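Local coordinates for periplasmic divalent cation tolerance protein (Xylella fastidiosa, PDB 2NUH), which is of uncertain function but belongs to the CutA family and may bind copper and take part in tolerance of divalent metal ions, at residues Y6-T11 with A85-V90; L59-A64 with T99-E104. One frame throughout, in Å; residues are numbered along the deposited sequence.

Contact 1 (Y6-T11 with A85-V90); sequences YLIFST and AIAVQV
With CG anti to the carbonyl carbon (chi1 -79°), the ring of Y6 leans across to the neighbouring strand and lies beside Q89, whose own CG stands anti to its backbone N. The CA of Q89 sits over one face of that ring, toward its rim and 4.0 Å from the Y6 centroid, a CH-pi contact. From there the extended Q89 chain runs on past CZ toward the hydroxyl end, its CB 3.7 Å from Y6 CE1. In F9 a similar first torsion (chi1 -66°) swings the ring so that CE2 comes 3.9 Å from V88 CG2. The strand pairing, with I86 CG1 in the crowded position between N and carbonyl carbon, sets that atom 3.8 Å from F9 CB.

Between these two sets of side chains the backbones of 6-11 and 86-89 pair antiparallel. L7 with V88 and F9 with I86 are the hydrogen-bonded pairs; Y6 with Q89 and I8 with A87 are the non-hydrogen-bonded ones. Four nearly straight bonds result: L7 N to V88 O, V88 N to L7 O and F9 N to I86 O each measure 2.8 Å, and I86 N to F9 O is longest at 3.1 Å. All four donors lie in the carbonyl planes, and I86 O also meets the edge of the F9 ring. Y6, I8, A87 and Q89 share one side of the sheet, where I8 CG1 packs 3.8 Å from A87 CB; L7, F9, I86 and V88 share the reverse.

This regular ladder adds strand 86-89 to a helix-backed antiparallel sheet, consistent with the GlnB-like clan. Strand 5-12 pairs along its other edge with strand 50-63. Helix 67-77 packs on the side bearing Y6, meeting the Y6 side chain through V67 and A85 through I71 and L74.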
# COMPACT_ATOMS: atom_id res chain seq x y z
N TYR A 6 -1.68 -0.68 10.69
CA TYR A 6 -2.42 0.05 9.69
C TYR A 6 -2.39 -0.69 8.38
O TYR A 6 -1.39 -1.29 8.02
CB TYR A 6 -1.79 1.42 9.48
CG TYR A 6 -2.20 2.38 10.56
CD1 TYR A 6 -3.14 3.37 10.32
CD2 TYR A 6 -1.67 2.28 11.84
CE1 TYR A 6 -3.53 4.25 11.32
CE2 TYR A 6 -2.06 3.14 12.84
CZ TYR A 6 -2.99 4.12 12.57
OH TYR A 6 -3.38 4.97 13.58
N LEU A 7 -3.51 -0.61 7.68
CA LEU A 7 -3.63 -1.17 6.35
C LEU A 7 -3.64 0.02 5.41
O LEU A 7 -4.51 0.89 5.53
CB LEU A 7 -4.95 -1.93 6.23
CG LEU A 7 -5.34 -2.71 4.98
CD1 LEU A 7 -4.25 -3.66 4.54
CD2 LEU A 7 -6.62 -3.46 5.25
N ILE A 8 -2.68 0.07 4.50
CA ILE A 8 -2.65 1.15 3.52
C ILE A 8 -3.11 0.63 2.19
O ILE A 8 -2.62 -0.39 1.73
CB ILE A 8 -1.23 1.72 3.36
CG1 ILE A 8 -0.70 2.21 4.70
CG2 ILE A 8 -1.22 2.85 2.32
CD1 ILE A 8 0.77 2.55 4.67
N PHE A 9 -4.06 1.34 1.60
CA PHE A 9 -4.55 1.04 0.27
C PHE A 9 -3.84 1.94 -0.71
O PHE A 9 -3.74 3.14 -0.51
CB PHE A 9 -6.05 1.30 0.18
CG PHE A 9 -6.87 0.38 1.02
CD1 PHE A 9 -7.58 -0.66 0.45
CD2 PHE A 9 -6.95 0.56 2.40
CE1 PHE A 9 -8.34 -1.51 1.24
CE2 PHE A 9 -7.71 -0.28 3.18
CZ PHE A 9 -8.40 -1.33 2.60
N SER A 10 -3.35 1.34 -1.78
CA SER A 10 -2.82 2.09 -2.90
C SER A 10 -3.16 1.32 -4.15
O SER A 10 -3.60 0.19 -4.07
CB SER A 10 -1.30 2.25 -2.79
OG SER A 10 -0.82 3.12 -3.80
N THR A 11 -2.98 1.93 -5.31
CA THR A 11 -3.10 1.20 -6.55
C THR A 11 -1.91 1.53 -7.41
O THR A 11 -1.31 2.59 -7.24
CB THR A 11 -4.37 1.55 -7.33
OG1 THR A 11 -4.35 2.94 -7.65
CG2 THR A 11 -5.60 1.24 -6.54
N ALA A 85 -3.08 6.67 -1.47
CA ALA A 85 -2.39 6.19 -0.30
C ALA A 85 -3.24 6.57 0.87
O ALA A 85 -3.23 7.71 1.32
CB ALA A 85 -1.00 6.79 -0.18
N ILE A 86 -4.05 5.63 1.32
CA ILE A 86 -4.95 5.90 2.43
C ILE A 86 -4.81 4.77 3.42
O ILE A 86 -4.79 3.60 3.04
CB ILE A 86 -6.41 6.03 1.97
CG1 ILE A 86 -6.81 4.87 1.06
CG2 ILE A 86 -6.60 7.36 1.25
CD1 ILE A 86 -8.27 4.89 0.62
N ALA A 87 -4.67 5.13 4.69
CA ALA A 87 -4.37 4.16 5.72
C ALA A 87 -5.54 4.04 6.65
O ALA A 87 -6.14 5.05 7.05
CB ALA A 87 -3.11 4.55 6.50
N VAL A 88 -5.87 2.80 6.98
CA VAL A 88 -6.96 2.52 7.88
C VAL A 88 -6.35 1.82 9.09
O VAL A 88 -5.56 0.89 8.95
CB VAL A 88 -7.99 1.62 7.20
CG1 VAL A 88 -9.05 1.23 8.17
CG2 VAL A 88 -8.59 2.31 6.00
N GLN A 89 -6.70 2.30 10.27
CA GLN A 89 -6.25 1.68 11.50
C GLN A 89 -6.95 0.34 11.71
O GLN A 89 -8.17 0.24 11.58
CB GLN A 89 -6.54 2.59 12.69
CG GLN A 89 -5.88 2.08 13.97
CD GLN A 89 -6.05 3.03 15.13
OE1 GLN A 89 -5.29 2.97 16.09
NE2 GLN A 89 -7.05 3.90 15.06
N VAL A 90 -6.17 -0.68 12.03
CA VAL A 90 -6.72 -1.97 12.42
C VAL A 90 -7.24 -1.85 13.84
O VAL A 90 -6.53 -1.41 14.74
CB VAL A 90 -5.66 -3.08 12.28
CG1 VAL A 90 -6.09 -4.36 12.99
CG2 VAL A 90 -5.41 -3.34 10.81

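Contact 2 (L59-A64 with T99-E104); sequences LIKTNA and TWINTE
The end of strand 59-63 passes helix 99-104 at a steep angle, 76° between their directions, and the axes come no closer than 7.8 Å, so side chains must bridge the distance. N63 makes the polar bridge with its amide. Its CG takes the crowded position between backbone N and carbonyl carbon (chi1 65°), which aims ND2 at the helix. N102, with CG anti to its carbonyl carbon, brings OD1 to meet it. The bond from N63 ND2 to N102 OD1 is short, 2.6 Å, and close to straight. It lies in the plane of both amides, although those planes are themselves turned 32° apart. OD1 of N102 also comes 3.1 Å from N63 CB, so this oxygen rests snugly against the strand residue.

One residue back along the helix, I101 packs its two methyls on the strand. CG2, anti to the backbone N, rests against the backbone carbonyl of T62, 3.7 Å from T62 O; CD1 touches K61 CB at 4.2 Å, the pair that is apolar on both sides. The K61 chain bends at chi2 and chi3 and carries its ammonium away from the helix, back to L59 O and on to T35 OG1.

The N63 amide is engaged at both ends: OD1 bonds with H66 ND1, while N102 OD1 and OD2 of D106, farther along the chain, share ND2. That probably fixes the amide's rotation, and the nearby negative charge of D106 may polarise the group. This largely buried joint between sheet and helix 95-105 thus combines isoleucine packing with a directional polar link.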
# COMPACT_ATOMS: atom_id res chain seq x y z
N LEU A 59 -2.58 -3.71 -0.82
CA LEU A 59 -2.95 -3.68 0.58
C LEU A 59 -1.65 -3.83 1.33
O LEU A 59 -1.03 -4.89 1.32
CB LEU A 59 -3.89 -4.83 0.95
CG LEU A 59 -5.29 -4.86 0.37
CD1 LEU A 59 -5.95 -6.15 0.79
CD2 LEU A 59 -6.10 -3.70 0.88
N ILE A 60 -1.23 -2.75 1.95
CA ILE A 60 0.07 -2.69 2.59
C ILE A 60 -0.14 -2.78 4.08
O ILE A 60 -0.88 -1.99 4.64
CB ILE A 60 0.75 -1.38 2.25
CG1 ILE A 60 1.01 -1.33 0.75
CG2 ILE A 60 2.06 -1.24 2.99
CD1 ILE A 60 1.13 0.08 0.21
N LYS A 61 0.50 -3.75 4.73
CA LYS A 61 0.33 -3.92 6.16
C LYS A 61 1.54 -3.36 6.87
O LYS A 61 2.66 -3.77 6.63
CB LYS A 61 0.18 -5.40 6.51
CG LYS A 61 -1.25 -5.94 6.43
CD LYS A 61 -1.72 -6.18 5.02
CE LYS A 61 -1.15 -7.46 4.45
NZ LYS A 61 -1.51 -7.60 3.02
N THR A 62 1.31 -2.40 7.75
CA THR A 62 2.42 -1.75 8.41
C THR A 62 1.95 -1.35 9.80
O THR A 62 0.91 -1.81 10.25
CB THR A 62 2.94 -0.56 7.57
OG1 THR A 62 4.14 -0.05 8.16
CG2 THR A 62 1.91 0.53 7.42
N ASN A 63 2.71 -0.52 10.49
CA ASN A 63 2.26 -0.02 11.77
C ASN A 63 2.35 1.49 11.82
O ASN A 63 2.86 2.12 10.90
CB ASN A 63 3.01 -0.69 12.93
CG ASN A 63 4.49 -0.37 12.95
OD1 ASN A 63 4.95 0.52 12.24
ND2 ASN A 63 5.25 -1.09 13.77
N ALA A 64 1.85 2.06 12.91
CA ALA A 64 1.71 3.50 13.02
C ALA A 64 3.03 4.19 12.79
O ALA A 64 3.09 5.20 12.11
CB ALA A 64 1.16 3.88 14.39
N THR A 99 1.64 -8.81 16.29
CA THR A 99 3.01 -8.82 16.80
C THR A 99 3.99 -9.07 15.66
O THR A 99 5.04 -8.42 15.58
CB THR A 99 3.18 -9.87 17.91
OG1 THR A 99 2.40 -9.45 19.04
CG2 THR A 99 4.65 -10.00 18.34
N TRP A 100 3.66 -9.99 14.77
CA TRP A 100 4.53 -10.28 13.62
C TRP A 100 4.73 -9.05 12.73
O TRP A 100 5.86 -8.74 12.34
CB TRP A 100 3.99 -11.46 12.82
CG TRP A 100 4.74 -11.69 11.56
CD1 TRP A 100 5.93 -12.35 11.42
CD2 TRP A 100 4.36 -11.23 10.26
NE1 TRP A 100 6.31 -12.33 10.10
CE2 TRP A 100 5.37 -11.66 9.37
CE3 TRP A 100 3.28 -10.51 9.76
CZ2 TRP A 100 5.32 -11.38 7.99
CZ3 TRP A 100 3.23 -10.23 8.40
CH2 TRP A 100 4.24 -10.66 7.53
N ILE A 101 3.65 -8.32 12.44
CA ILE A 101 3.78 -7.12 11.63
C ILE A 101 4.78 -6.20 12.29
O ILE A 101 5.71 -5.72 11.64
CB ILE A 101 2.43 -6.40 11.48
CG1 ILE A 101 1.54 -7.21 10.54
CG2 ILE A 101 2.64 -4.97 10.92
CD1 ILE A 101 0.13 -6.71 10.47
N ASN A 102 4.61 -6.00 13.59
CA ASN A 102 5.44 -5.06 14.31
C ASN A 102 6.88 -5.51 14.39
O ASN A 102 7.78 -4.70 14.20
CB ASN A 102 4.88 -4.81 15.71
CG ASN A 102 3.69 -3.88 15.69
OD1 ASN A 102 3.76 -2.79 15.15
ND2 ASN A 102 2.58 -4.31 16.29
N THR A 103 7.09 -6.80 14.67
CA THR A 103 8.46 -7.30 14.82
C THR A 103 9.20 -7.34 13.49
O THR A 103 10.43 -7.22 13.46
CB THR A 103 8.51 -8.67 15.51
OG1 THR A 103 7.75 -9.62 14.76
CG2 THR A 103 7.93 -8.57 16.92
N GLU A 104 8.47 -7.47 12.39
CA GLU A 104 9.08 -7.43 11.07
C GLU A 104 9.70 -6.09 10.76
O GLU A 104 10.69 -6.03 10.02
CB GLU A 104 8.06 -7.75 9.98
CG GLU A 104 7.73 -9.22 9.88
CD GLU A 104 8.91 -10.05 9.43
OE1 GLU A 104 9.50 -10.75 10.28
OE2 GLU A 104 9.26 -10.00 8.23

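Both contacts hang on one antiparallel sheet: strand 5-12 in contact 1 and strand 50-63 in contact 2 are neighbours in it, joined by probable backbone hydrogen bonds from Y6 N to T62 O and from I8 N to I60 O. Contact 1 adds strand 86-89 along the sheet and is a surface contact, held by repeated backbone bonds with aromatic and aliphatic side chains on both faces. Contact 2 is buried and smaller, 205 Å² against 521 Å²; it seats a helix by the two I101 methyls and one hydrogen bond between side-chain amides. Strand 86-89 is followed, after a short loop, by helix 95-105, so consecutive elements are fastened to adjacent strands.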